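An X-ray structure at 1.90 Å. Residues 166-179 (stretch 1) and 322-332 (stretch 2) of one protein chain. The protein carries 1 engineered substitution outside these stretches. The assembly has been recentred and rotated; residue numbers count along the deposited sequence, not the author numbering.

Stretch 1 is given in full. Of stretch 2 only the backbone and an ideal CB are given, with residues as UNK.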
# COMPACT_ATOMS: atom_id res chain seq x y z
N LEU D 166 18.14 17.55 -8.55
CA LEU D 166 18.78 16.71 -9.56
C LEU D 166 17.78 15.73 -10.19
O LEU D 166 17.78 15.55 -11.42
CB LEU D 166 20.01 15.99 -8.95
CG LEU D 166 20.79 15.02 -9.83
CD1 LEU D 166 21.43 15.78 -10.99
CD2 LEU D 166 21.83 14.30 -9.00
N ALA D 167 16.95 15.07 -9.38
CA ALA D 167 15.92 14.17 -9.91
C ALA D 167 14.95 14.88 -10.87
O ALA D 167 14.61 14.35 -11.92
CB ALA D 167 15.16 13.49 -8.76
N ALA D 168 14.51 16.08 -10.50
CA ALA D 168 13.60 16.88 -11.33
C ALA D 168 14.30 17.37 -12.63
O ALA D 168 13.69 17.37 -13.70
CB ALA D 168 13.02 18.06 -10.54
N TYR D 169 15.58 17.74 -12.54
CA TYR D 169 16.40 18.08 -13.71
C TYR D 169 16.54 16.89 -14.67
O TYR D 169 16.25 17.04 -15.85
CB TYR D 169 17.79 18.61 -13.29
CG TYR D 169 18.74 18.86 -14.44
CD1 TYR D 169 18.67 20.04 -15.19
CD2 TYR D 169 19.70 17.91 -14.79
CE1 TYR D 169 19.54 20.27 -16.25
CE2 TYR D 169 20.59 18.13 -15.83
CZ TYR D 169 20.50 19.31 -16.57
OH TYR D 169 21.38 19.52 -17.61
N GLN D 170 16.96 15.73 -14.16
CA GLN D 170 17.16 14.52 -15.00
C GLN D 170 15.83 14.04 -15.63
O GLN D 170 15.80 13.64 -16.78
CB GLN D 170 17.76 13.38 -14.19
CG GLN D 170 19.22 13.58 -13.79
CD GLN D 170 19.64 12.65 -12.67
OE1 GLN D 170 18.81 11.97 -12.06
NE2 GLN D 170 20.95 12.62 -12.39
N SER D 171 14.73 14.11 -14.87
CA SER D 171 13.42 13.72 -15.37
C SER D 171 12.96 14.62 -16.54
O SER D 171 12.48 14.14 -17.60
CB SER D 171 12.37 13.78 -14.22
OG SER D 171 12.67 12.84 -13.23
N THR D 172 13.06 15.93 -16.33
CA THR D 172 12.67 16.91 -17.35
C THR D 172 13.55 16.75 -18.61
O THR D 172 13.02 16.70 -19.71
CB THR D 172 12.74 18.34 -16.79
OG1 THR D 172 11.96 18.41 -15.58
CG2 THR D 172 12.25 19.38 -17.83
N LYS D 173 14.87 16.61 -18.44
CA LYS D 173 15.78 16.41 -19.56
C LYS D 173 15.49 15.15 -20.37
O LYS D 173 15.61 15.14 -21.58
CB LYS D 173 17.24 16.37 -19.05
CG LYS D 173 18.29 16.54 -20.10
CD LYS D 173 19.71 16.59 -19.46
CE LYS D 173 20.76 16.97 -20.46
NZ LYS D 173 22.06 17.19 -19.76
N LYS D 174 15.09 14.07 -19.70
CA LYS D 174 14.70 12.85 -20.39
C LYS D 174 13.52 13.09 -21.35
O LYS D 174 13.49 12.55 -22.45
CB LYS D 174 14.35 11.79 -19.35
CG LYS D 174 13.98 10.45 -19.93
CD LYS D 174 13.98 9.36 -18.88
CE LYS D 174 13.37 8.11 -19.41
NZ LYS D 174 14.25 7.45 -20.40
N LEU D 175 12.55 13.88 -20.92
CA LEU D 175 11.38 14.18 -21.77
C LEU D 175 11.78 15.17 -22.90
O LEU D 175 11.26 15.11 -24.02
CB LEU D 175 10.25 14.76 -20.92
CG LEU D 175 9.67 13.79 -19.88
CD1 LEU D 175 8.72 14.48 -18.92
CD2 LEU D 175 8.98 12.62 -20.56
N ILE D 176 12.68 16.09 -22.59
CA ILE D 176 13.23 16.99 -23.63
C ILE D 176 13.92 16.15 -24.71
O ILE D 176 13.71 16.37 -25.89
CB ILE D 176 14.22 18.02 -23.03
CG1 ILE D 176 13.42 19.06 -22.24
CG2 ILE D 176 15.06 18.75 -24.14
CD1 ILE D 176 14.22 19.89 -21.34
N ASP D 177 14.70 15.17 -24.29
CA ASP D 177 15.48 14.38 -25.22
C ASP D 177 14.65 13.44 -26.10
O ASP D 177 15.14 13.03 -27.15
CB ASP D 177 16.62 13.65 -24.50
CG ASP D 177 17.71 14.61 -23.98
OD1 ASP D 177 17.73 15.81 -24.37
OD2 ASP D 177 18.56 14.18 -23.17
N SER D 178 13.41 13.14 -25.71
CA SER D 178 12.48 12.40 -26.56
C SER D 178 11.57 13.33 -27.38
O SER D 178 10.59 12.89 -27.97
CB SER D 178 11.67 11.37 -25.74
OG SER D 178 10.96 11.98 -24.65
N GLY D 179 11.91 14.63 -27.44
CA GLY D 179 11.24 15.57 -28.31
C GLY D 179 10.09 16.37 -27.74
O GLY D 179 9.41 17.09 -28.47
N UNK D 322 21.45 8.63 -2.75
CA UNK D 322 21.38 8.60 -4.21
C UNK D 322 20.04 8.06 -4.74
O UNK D 322 19.35 7.34 -4.05
CB UNK D 322 22.53 7.75 -4.76
N UNK D 323 19.71 8.40 -5.99
CA UNK D 323 18.52 7.86 -6.68
C UNK D 323 18.94 7.44 -8.10
O UNK D 323 20.04 7.75 -8.54
CB UNK D 323 17.39 8.89 -6.73
N UNK D 324 18.04 6.77 -8.81
CA UNK D 324 18.22 6.40 -10.22
C UNK D 324 16.90 6.69 -10.95
O UNK D 324 15.92 7.02 -10.29
CB UNK D 324 18.62 4.93 -10.37
N UNK D 325 16.91 6.57 -12.28
CA UNK D 325 15.66 6.58 -13.08
C UNK D 325 15.54 5.22 -13.72
O UNK D 325 16.50 4.72 -14.33
CB UNK D 325 15.65 7.69 -14.14
N UNK D 326 14.39 4.58 -13.52
CA UNK D 326 14.07 3.32 -14.18
C UNK D 326 13.15 3.56 -15.38
O UNK D 326 12.00 3.97 -15.19
CB UNK D 326 13.42 2.35 -13.19
N UNK D 327 13.65 3.27 -16.58
CA UNK D 327 12.88 3.52 -17.81
C UNK D 327 11.97 2.35 -18.10
O UNK D 327 12.43 1.21 -18.19
CB UNK D 327 13.81 3.77 -19.00
N UNK D 328 10.67 2.63 -18.25
CA UNK D 328 9.68 1.59 -18.49
C UNK D 328 8.80 2.02 -19.69
O UNK D 328 9.28 2.75 -20.57
CB UNK D 328 8.83 1.34 -17.24
N UNK D 329 7.56 1.57 -19.77
CA UNK D 329 6.78 1.77 -21.00
C UNK D 329 5.88 3.03 -21.00
O UNK D 329 5.13 3.22 -21.95
CB UNK D 329 5.91 0.54 -21.23
N UNK D 330 6.02 3.93 -20.03
CA UNK D 330 5.33 5.23 -20.10
C UNK D 330 6.16 6.36 -20.67
O UNK D 330 5.67 7.50 -20.73
CB UNK D 330 4.86 5.63 -18.70
N UNK D 331 7.39 6.04 -21.10
CA UNK D 331 8.28 6.94 -21.82
C UNK D 331 8.79 6.24 -23.09
O UNK D 331 8.78 5.00 -23.19
CB UNK D 331 9.45 7.38 -20.93
N UNK D 332 9.22 7.05 -24.05
CA UNK D 332 9.72 6.56 -25.35
C UNK D 332 11.10 5.96 -25.25
O UNK D 332 11.46 5.11 -26.10
OXT UNK D 332 11.87 6.33 -24.35
CB UNK D 332 9.74 7.70 -26.38

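Position 322 leads in with CA-to-CB sideways and nothing of the helix within 5.5 Å of its ideal CB. Many side chains would do; it is Asp322, which makes no contact here.

At 323 the CB points toward the helix across an open gap, its CA 7.6 Å from Ala167 CA. Ala167 offers a small methyl, and to one side of it stands the amide of Gln170, its OE1 an acceptor. A long or flat side chain with a donor at its tip would suit; a small one would leave the gap unfilled. The residue is His323, with chi1 in p. Its NE2 donates to Gln170 OE1 at 2.9 Å, an approach near the ring plane, as a ring N-H requires. That leaves a face free for Ala167 CB, 4.0 Å from the ring centroid in a CH-pi contact, while Leu166 CD2 lies 3.9 Å from His323 CE1.

Position 324 has extended angles and a CB pointing away, so the helix sets no demand. Glu324 is found.

Strand alternation turns 325 toward the helix. The ideal CB of 325 is 5.3 Å from Lys174 CD, and the aliphatic parts of Gln170 and Lys174 border the approach to Ser171. A medium, apolar side chain fits: leucine, methionine or isoleucine. Ile325 reaches inward with CD1, 3.9 Å from Gln170 CB and 4.0 Å from Ser171 OG. That hydroxyl already donates to Ala167 O, so it can accept an apolar neighbour.

The next CB, at 326, points away again; Phe326 makes no contact with the helix.

Position 327 is sideways, but its ideal CB is only 4.0 Å from Lys174 NZ. A short acceptor is called for, whether hydroxyl, carboxylate or amide. Ser327 accepts through OG from Lys174 NZ at 2.9 Å.

Positions 328, 329 and 330 lie out of the helix's reach and leave the choice open: Arg328, Arg329 and Ser330.

At 331 the CB points toward the helix, 4.3 Å from Lys174 CE and 5.3 Å from Leu175 CD2, a mixed setting that favours valine or threonine. Thr331 puts CG2 4.3 Å from Leu175 CD2, and OG1 shares a 2.7 Å hydrogen bond with water 1.

The chain ends at 332, whose ideal CB is 4.2 Å from Ser178 CB. A long aliphatic chain could run along Ser178, and a donor at its end could serve the carbonyl. Lys332 lays CD 4.0 Å from Ser178 O, and its NZ reaches that oxygen through water 3. Its terminal OXT accepts from waters 1 and 2; water 2 accepts from Lys174 NZ at 3.0 Å, water 1 only weakly at 3.3 Å.

Stretch 2 (322-332) DHEIFSRRSTK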
# COMPACT_ATOMS: atom_id res chain seq x y z
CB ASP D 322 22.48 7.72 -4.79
CG ASP D 322 23.87 8.22 -4.46
OD1 ASP D 322 24.09 9.46 -4.38
OD2 ASP D 322 24.72 7.34 -4.28
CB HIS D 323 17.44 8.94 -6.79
CG HIS D 323 17.81 10.08 -7.68
ND1 HIS D 323 18.59 11.13 -7.24
CD2 HIS D 323 17.57 10.31 -8.99
CE1 HIS D 323 18.77 11.98 -8.24
NE2 HIS D 323 18.18 11.49 -9.32
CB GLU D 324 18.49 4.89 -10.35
CG GLU D 324 19.63 4.36 -9.54
CD GLU D 324 19.23 3.09 -8.81
OE1 GLU D 324 18.49 3.20 -7.79
OE2 GLU D 324 19.65 1.98 -9.27
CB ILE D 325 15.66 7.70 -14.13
CG1 ILE D 325 15.60 9.06 -13.43
CG2 ILE D 325 14.49 7.54 -15.13
CD1 ILE D 325 15.45 10.25 -14.32
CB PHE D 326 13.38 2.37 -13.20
CG PHE D 326 14.26 1.90 -12.06
CD1 PHE D 326 15.65 1.94 -12.14
CD2 PHE D 326 13.68 1.36 -10.93
CE1 PHE D 326 16.43 1.51 -11.07
CE2 PHE D 326 14.46 0.91 -9.87
CZ PHE D 326 15.83 0.98 -9.95
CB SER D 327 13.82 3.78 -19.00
OG SER D 327 14.50 5.00 -18.82
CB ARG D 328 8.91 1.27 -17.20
CG ARG D 328 9.79 0.71 -16.06
CD ARG D 328 8.97 0.24 -14.87
NE ARG D 328 9.80 -0.17 -13.74
CZ ARG D 328 9.72 0.34 -12.51
NH1 ARG D 328 8.86 1.31 -12.22
NH2 ARG D 328 10.54 -0.12 -11.58
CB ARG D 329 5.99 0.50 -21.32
CG ARG D 329 6.96 -0.68 -21.54
CD ARG D 329 6.35 -1.86 -22.25
NE ARG D 329 7.31 -2.94 -22.52
CZ ARG D 329 7.75 -3.84 -21.63
NH1 ARG D 329 7.38 -3.83 -20.35
NH2 ARG D 329 8.61 -4.78 -22.04
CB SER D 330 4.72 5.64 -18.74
OG SER D 330 5.74 5.90 -17.77
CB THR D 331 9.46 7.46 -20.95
OG1 THR D 331 10.15 6.36 -20.33
CG2 THR D 331 8.94 8.38 -19.84
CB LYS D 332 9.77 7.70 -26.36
CG LYS D 332 8.43 8.20 -26.82
CD LYS D 332 8.61 9.40 -27.76
CE LYS D 332 7.34 9.93 -28.30
NZ LYS D 332 6.52 10.67 -27.24
O HOH W 1 12.13 5.36 -21.91
O HOH W 2 13.01 8.50 -22.97
O HOH W 3 7.89 13.41 -27.79
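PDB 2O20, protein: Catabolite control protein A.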